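Local coordinates for sarcolemmal membrane-associated protein (Homo sapiens, PDB 6AR0) that works as an adaptor that joins the STRIPAK phosphatase complex to restrain Hippo signalling, its FHA domain probably recognising phosphothreonine partners, at residues 54-59 with 76-81; 67-72 with 103-108; 127-130 with 134-137. All coordinates share one frame; numbering follows the deposited sequence.

Contact 1: 54-59 with 76-81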
# COMPACT_ATOMS: atom_id res chain seq x y z
N ASN A 54 9.60 -6.93 0.76
CA ASN A 54 9.65 -5.68 1.51
C ASN A 54 9.40 -4.56 0.50
O ASN A 54 10.31 -3.95 -0.04
CB ASN A 54 11.00 -5.52 2.19
CG ASN A 54 11.36 -6.72 3.03
OD1 ASN A 54 10.60 -7.14 3.89
ND2 ASN A 54 12.52 -7.30 2.76
N HIS A 55 8.12 -4.32 0.23
CA HIS A 55 7.74 -3.48 -0.90
C HIS A 55 7.64 -2.00 -0.51
O HIS A 55 8.19 -1.13 -1.18
CB HIS A 55 6.41 -3.99 -1.46
CG HIS A 55 6.06 -3.42 -2.78
ND1 HIS A 55 6.16 -4.14 -3.95
CD2 HIS A 55 5.67 -2.17 -3.13
CE1 HIS A 55 5.82 -3.36 -4.96
NE2 HIS A 55 5.52 -2.17 -4.49
N ALA A 56 6.93 -1.72 0.58
CA ALA A 56 6.71 -0.35 1.01
C ALA A 56 6.43 -0.38 2.51
O ALA A 56 6.38 -1.43 3.15
CB ALA A 56 5.58 0.30 0.20
N LEU A 57 6.28 0.82 3.07
CA LEU A 57 6.03 1.02 4.48
C LEU A 57 5.01 2.14 4.61
O LEU A 57 5.12 3.15 3.92
CB LEU A 57 7.34 1.44 5.14
CG LEU A 57 7.45 1.40 6.66
CD1 LEU A 57 7.27 -0.01 7.20
CD2 LEU A 57 8.78 1.97 7.09
N VAL A 58 4.00 1.95 5.47
CA VAL A 58 2.97 2.96 5.71
C VAL A 58 2.89 3.25 7.20
O VAL A 58 3.00 2.35 8.03
CB VAL A 58 1.60 2.51 5.12
CG1 VAL A 58 1.08 1.22 5.77
CG2 VAL A 58 0.58 3.61 5.23
N TRP A 59 2.71 4.53 7.55
CA TRP A 59 2.67 4.88 8.96
C TRP A 59 1.90 6.17 9.18
O TRP A 59 1.63 6.94 8.26
CB TRP A 59 4.07 4.99 9.57
CG TRP A 59 4.93 6.16 9.11
CD1 TRP A 59 5.09 7.36 9.75
CD2 TRP A 59 5.78 6.20 7.97
NE1 TRP A 59 5.99 8.13 9.07
CE2 TRP A 59 6.44 7.44 7.97
CE3 TRP A 59 6.08 5.29 6.95
CZ2 TRP A 59 7.37 7.79 7.01
CZ3 TRP A 59 7.00 5.64 5.99
CH2 TRP A 59 7.64 6.88 6.02
N ASN A 76 8.95 -3.39 -8.63
CA ASN A 76 7.98 -3.02 -9.66
C ASN A 76 7.21 -1.73 -9.39
O ASN A 76 6.37 -1.35 -10.23
CB ASN A 76 7.01 -4.17 -9.93
CG ASN A 76 7.70 -5.36 -10.54
OD1 ASN A 76 8.57 -5.21 -11.40
ND2 ASN A 76 7.33 -6.54 -10.09
N GLY A 77 7.45 -1.07 -8.27
CA GLY A 77 6.94 0.28 -8.11
C GLY A 77 5.84 0.42 -7.07
O GLY A 77 5.11 -0.53 -6.76
N THR A 78 5.74 1.62 -6.52
CA THR A 78 4.66 2.05 -5.65
C THR A 78 4.17 3.38 -6.19
O THR A 78 4.98 4.21 -6.61
CB THR A 78 5.17 2.23 -4.21
OG1 THR A 78 5.70 0.99 -3.73
CG2 THR A 78 4.07 2.67 -3.26
N PHE A 79 2.85 3.59 -6.17
CA PHE A 79 2.26 4.78 -6.79
C PHE A 79 1.22 5.40 -5.87
O PHE A 79 0.45 4.68 -5.23
CB PHE A 79 1.59 4.45 -8.14
CG PHE A 79 2.47 3.68 -9.10
CD1 PHE A 79 3.07 4.31 -10.18
CD2 PHE A 79 2.71 2.32 -8.92
CE1 PHE A 79 3.88 3.60 -11.04
CE2 PHE A 79 3.53 1.62 -9.77
CZ PHE A 79 4.11 2.26 -10.84
N ILE A 80 1.21 6.74 -5.81
CA ILE A 80 0.13 7.51 -5.19
C ILE A 80 -0.56 8.28 -6.31
O ILE A 80 0.08 9.09 -6.99
CB ILE A 80 0.65 8.49 -4.13
CG1 ILE A 80 1.36 7.76 -2.98
CG2 ILE A 80 -0.48 9.37 -3.60
CD1 ILE A 80 2.16 8.68 -2.08
N ASN A 81 -1.84 8.00 -6.54
CA ASN A 81 -2.60 8.65 -7.60
C ASN A 81 -1.83 8.62 -8.92
O ASN A 81 -1.70 9.63 -9.63
CB ASN A 81 -3.00 10.06 -7.18
CG ASN A 81 -3.79 10.04 -5.89
OD1 ASN A 81 -4.56 9.12 -5.66
ND2 ASN A 81 -3.62 11.05 -5.06
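Ala56, on strand 56-61, and Thr78, on strand 78-80, face each other across the interior of the FHA beta sandwich, their CA atoms 7.4 Å apart, with no backbone hydrogen bond between the two segments. The two strands belong to different sheets, and the contact lies at the end of the sandwich where the Ser52 to His55 and Asn76-Gly77 signatures of FHA domains meet. A classic beta bulge, with His55 and Ala56 both opposite Ile30, marks the start of the first strand. The His55 side chain crosses the gap: CG stands anti to the backbone N (chi1 -167°) and the ring reaches over to Gly77. His55 NE2 donates to the carbonyl O of Gly77 at 2.8 Å. The oxygen sits in the plane of the ring at its edge, whereas the donor lies above the carbonyl plane rather than on a lone pair, and the bond is bent, with an angle of 149° at the hydrogen. ND1 on the other flank accepts from Ser52 N, so both ring nitrogens are engaged and the rotation of the imidazole is fixed. Replacing His55 by an alanine would probably leave the amide of Ser52 without its acceptor, take from the Gly77 carbonyl one of its two N-H partners (Gly106 N remains), and open a gap beside Thr78. Gly77 itself has backbone angles that call for glycine, and a CB there would also run into the Phe79 ring. The Thr78 and His55 side chains run alongside each other with opposite headings, and the threonine hydroxyl is hydrogen-bonded to Asp71. Thr78 OG1 lies near the imidazole plane, 3.2 Å from His55 CD2 and 4.0 Å from Ala56 CB.

Contact 2: 67-72 with 103-108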
# COMPACT_ATOMS: atom_id res chain seq x y z
N PHE A 67 0.00 11.13 7.53
CA PHE A 67 0.21 9.75 7.14
C PHE A 67 1.19 9.72 5.98
O PHE A 67 1.16 10.60 5.10
CB PHE A 67 -1.11 9.12 6.68
CG PHE A 67 -2.14 8.97 7.76
CD1 PHE A 67 -2.37 7.74 8.35
CD2 PHE A 67 -2.92 10.04 8.15
CE1 PHE A 67 -3.34 7.60 9.33
CE2 PHE A 67 -3.89 9.91 9.13
CZ PHE A 67 -4.10 8.69 9.70
N TYR A 68 2.01 8.67 5.93
CA TYR A 68 3.04 8.56 4.92
C TYR A 68 3.12 7.16 4.34
O TYR A 68 2.84 6.16 5.00
CB TYR A 68 4.42 8.88 5.48
CG TYR A 68 4.56 10.31 5.90
CD1 TYR A 68 4.95 11.27 4.98
CD2 TYR A 68 4.28 10.70 7.19
CE1 TYR A 68 5.08 12.59 5.34
CE2 TYR A 68 4.41 12.03 7.57
CZ TYR A 68 4.81 12.97 6.63
OH TYR A 68 4.96 14.29 6.96
N LEU A 69 3.59 7.11 3.10
CA LEU A 69 3.93 5.90 2.38
C LEU A 69 5.34 6.05 1.82
O LEU A 69 5.71 7.11 1.31
CB LEU A 69 2.93 5.71 1.23
CG LEU A 69 3.06 4.48 0.34
CD1 LEU A 69 2.88 3.20 1.15
CD2 LEU A 69 2.03 4.53 -0.79
N GLN A 70 6.14 4.99 1.93
CA GLN A 70 7.50 5.00 1.42
C GLN A 70 7.77 3.70 0.68
O GLN A 70 7.51 2.61 1.20
CB GLN A 70 8.49 5.13 2.58
CG GLN A 70 9.93 5.19 2.14
CD GLN A 70 10.84 5.45 3.30
OE1 GLN A 70 10.60 4.99 4.42
NE2 GLN A 70 11.89 6.21 3.06
N ASP A 71 8.33 3.81 -0.52
CA ASP A 71 8.76 2.63 -1.27
C ASP A 71 10.11 2.19 -0.73
O ASP A 71 11.04 3.01 -0.63
CB ASP A 71 8.86 2.96 -2.76
CG ASP A 71 9.21 1.75 -3.59
OD1 ASP A 71 10.30 1.19 -3.38
OD2 ASP A 71 8.35 1.37 -4.42
N THR A 72 10.22 0.92 -0.34
CA THR A 72 11.46 0.38 0.24
C THR A 72 12.19 -0.51 -0.77
O THR A 72 12.46 -1.68 -0.53
CB THR A 72 11.15 -0.36 1.54
OG1 THR A 72 10.24 -1.44 1.28
CG2 THR A 72 10.54 0.56 2.56
N ILE A 103 -3.80 4.04 -4.15
CA ILE A 103 -2.44 3.56 -3.91
C ILE A 103 -2.25 2.26 -4.67
O ILE A 103 -3.10 1.37 -4.60
CB ILE A 103 -2.28 3.30 -2.40
CG1 ILE A 103 -2.65 4.53 -1.58
CG2 ILE A 103 -0.90 2.77 -2.07
CD1 ILE A 103 -1.80 5.67 -1.91
N GLN A 104 -1.13 2.13 -5.37
CA GLN A 104 -0.86 0.96 -6.19
C GLN A 104 0.50 0.37 -5.84
O GLN A 104 1.48 1.11 -5.68
CB GLN A 104 -0.91 1.33 -7.67
CG GLN A 104 -0.56 0.19 -8.61
CD GLN A 104 -0.72 0.59 -10.06
OE1 GLN A 104 -1.70 1.24 -10.42
NE2 GLN A 104 0.24 0.20 -10.90
N PHE A 105 0.56 -0.95 -5.71
CA PHE A 105 1.80 -1.68 -5.48
C PHE A 105 2.01 -2.62 -6.65
O PHE A 105 1.18 -3.49 -6.92
CB PHE A 105 1.75 -2.47 -4.17
CG PHE A 105 1.31 -1.64 -3.00
CD1 PHE A 105 2.06 -0.57 -2.57
CD2 PHE A 105 0.11 -1.90 -2.35
CE1 PHE A 105 1.65 0.20 -1.49
CE2 PHE A 105 -0.30 -1.13 -1.28
CZ PHE A 105 0.46 -0.08 -0.85
N GLY A 106 3.14 -2.45 -7.33
CA GLY A 106 3.43 -3.19 -8.54
C GLY A 106 2.74 -2.58 -9.74
O GLY A 106 2.09 -1.53 -9.68
N VAL A 107 2.91 -3.26 -10.88
CA VAL A 107 2.20 -2.97 -12.12
C VAL A 107 1.75 -4.30 -12.70
O VAL A 107 2.29 -5.36 -12.36
CB VAL A 107 3.10 -2.22 -13.14
CG1 VAL A 107 3.55 -0.85 -12.58
CG2 VAL A 107 4.31 -3.08 -13.54
N ASP A 108 0.76 -4.27 -13.59
CA ASP A 108 0.41 -5.48 -14.31
C ASP A 108 1.60 -5.93 -15.15
O ASP A 108 2.29 -5.12 -15.76
CB ASP A 108 -0.77 -5.22 -15.25
CG ASP A 108 -2.10 -5.07 -14.53
OD1 ASP A 108 -2.15 -5.13 -13.29
OD2 ASP A 108 -3.12 -4.90 -15.24
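Apolar packing makes this contact: Leu69 from strand 66-71 meets Ile103 and Phe105 of strand 102-105 in the core between the two sheets of the FHA sandwich. The backbones stay well apart, with Leu69 CA 9.3 Å from Ile103 CA. Leu69 and Ile103 come tip to tip, CD2 of the leucine lying 3.6 Å from CG2 of the isoleucine. The other leucine branch reaches Phe105 at the edge of its ring, near the ring plane, with Leu69 CD1 4.2 Å from Phe105 CE1. With chi1 at -179°, Leu69 extends away from its own backbone N and presents one methyl to each partner. Ile97, Thr78 and Ile80 border the same group of side chains.

No hydrogen bond joins the two segments. Within 103-108, Gln104, whose side chain leaves on the other face of its strand, donates from NE2 to the carbonyl O of Gly106 at 2.8 Å. The bond is nearly straight (164°) and lies in both the carbonyl plane and the amide plane, which fixes the rotation of the amide beside the residues that follow the strand. Polar links between the sheets lie close by, such as Asp71 with Thr78, but between these two segments the attraction rests on dispersion and buried hydrocarbon.

Contact 3: 127-130 with 134-137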
# COMPACT_ATOMS: atom_id res chain seq x y z
N LEU A 127 -8.24 7.16 5.62
CA LEU A 127 -7.32 7.35 6.73
C LEU A 127 -8.02 8.07 7.87
O LEU A 127 -8.73 9.05 7.64
CB LEU A 127 -6.13 8.21 6.28
CG LEU A 127 -5.32 7.61 5.12
CD1 LEU A 127 -4.32 8.64 4.61
CD2 LEU A 127 -4.62 6.33 5.57
N PHE A 128 -7.81 7.58 9.08
CA PHE A 128 -8.48 8.09 10.27
C PHE A 128 -7.47 8.31 11.39
O PHE A 128 -6.64 7.44 11.66
CB PHE A 128 -9.60 7.14 10.72
CG PHE A 128 -10.56 6.86 9.63
CD1 PHE A 128 -11.64 7.70 9.38
CD2 PHE A 128 -10.34 5.80 8.77
CE1 PHE A 128 -12.49 7.45 8.31
CE2 PHE A 128 -11.20 5.55 7.72
CZ PHE A 128 -12.28 6.38 7.49
N LEU A 129 -7.59 9.48 12.03
CA LEU A 129 -6.77 9.81 13.17
C LEU A 129 -7.11 8.91 14.36
O LEU A 129 -8.17 8.28 14.39
CB LEU A 129 -7.03 11.27 13.55
CG LEU A 129 -6.84 12.32 12.45
CD1 LEU A 129 -7.25 13.70 12.93
CD2 LEU A 129 -5.41 12.34 11.94
N PRO A 130 -6.23 8.84 15.36
CA PRO A 130 -6.53 7.98 16.51
C PRO A 130 -7.85 8.27 17.17
O PRO A 130 -8.49 7.35 17.70
CB PRO A 130 -5.35 8.24 17.46
CG PRO A 130 -4.24 8.59 16.55
CD PRO A 130 -4.87 9.38 15.42
N GLU A 134 -11.71 11.54 10.39
CA GLU A 134 -11.02 11.30 9.13
C GLU A 134 -9.89 12.30 8.97
O GLU A 134 -10.00 13.47 9.36
CB GLU A 134 -11.99 11.39 7.95
CG GLU A 134 -11.38 10.92 6.66
CD GLU A 134 -12.40 10.66 5.57
OE1 GLU A 134 -13.59 11.00 5.76
OE2 GLU A 134 -11.99 10.13 4.53
N ALA A 135 -8.78 11.82 8.40
CA ALA A 135 -7.60 12.64 8.15
C ALA A 135 -7.87 13.65 7.04
O ALA A 135 -8.94 13.66 6.42
CB ALA A 135 -6.44 11.74 7.75
N ARG A 136 -6.88 14.50 6.77
CA ARG A 136 -6.98 15.43 5.65
C ARG A 136 -7.37 14.68 4.38
O ARG A 136 -6.86 13.59 4.09
CB ARG A 136 -5.65 16.15 5.47
CG ARG A 136 -5.70 17.38 4.59
CD ARG A 136 -6.22 18.61 5.32
NE ARG A 136 -5.41 18.92 6.51
CZ ARG A 136 -5.77 18.69 7.77
NH1 ARG A 136 -6.97 18.19 8.07
NH2 ARG A 136 -4.94 18.98 8.76
N LEU A 137 -8.36 15.22 3.67
CA LEU A 137 -8.87 14.66 2.43
C LEU A 137 -8.08 15.08 1.20
O LEU A 137 -7.67 16.24 1.05
CB LEU A 137 -10.31 15.12 2.21
CG LEU A 137 -11.25 15.00 3.42
CD1 LEU A 137 -12.62 15.50 3.05
CD2 LEU A 137 -11.32 13.57 3.92
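The last strand of the FHA sandwich, 117-128, ends here, and the C-terminal tail doubles back to form a single beta bridge with it, Phe128 pairing with Glu134. Their CA atoms are 4.2 Å apart. The bond of the bridge runs from Ala135 N to the carbonyl O of Leu127, 2.9 Å long and straight (179°) at the hydrogen, although the donor stands above the carbonyl plane. Leu127 O also receives a CA-H contact from Glu134 CA at 3.5 Å. Inward of the bridge, Ala135 CB packs against Leu127 CB at 3.8 Å and more loosely against CD2 of Leu129. On the outer face the Phe128 ring crosses Glu134 obliquely, CD1 approaching Glu134 CA to 3.7 Å and CE1 passing by CB and CG. The ring is turned that way by a CG that lies beside the backbone N (chi1 -55°). Glu134 runs on extended to Ser99, whose OG bonds both its OE2 and Leu127 N, joining strand and tail through one hydroxyl. A single backbone hydrogen bond gives the return its register, while the hydrocarbon of Leu127, Leu129 and Ala135 supplies the apolar side of the closure.

From the N terminus, the chain first enters contact 1 at 54-59 and then contact 2 at 67-72, on neighbouring strands of the mixed sheet. Contact 1 closes at 76-81 and contact 2 only at 103-108, on neighbouring strands of the other sheet, so the two loops cross rather than nest. Their centres lie about 2 Å apart, and they also meet where Gly106 N approaches Gly77 O at 2.8 Å; together they tie the two halves of the sandwich. Contact 3 follows in series as a short local closure at the C-terminal end. Its centre is about 19 Å from either, yet Phe67 of contact 2 packs on Leu127, Leu129 and Ala135, linking core to tail.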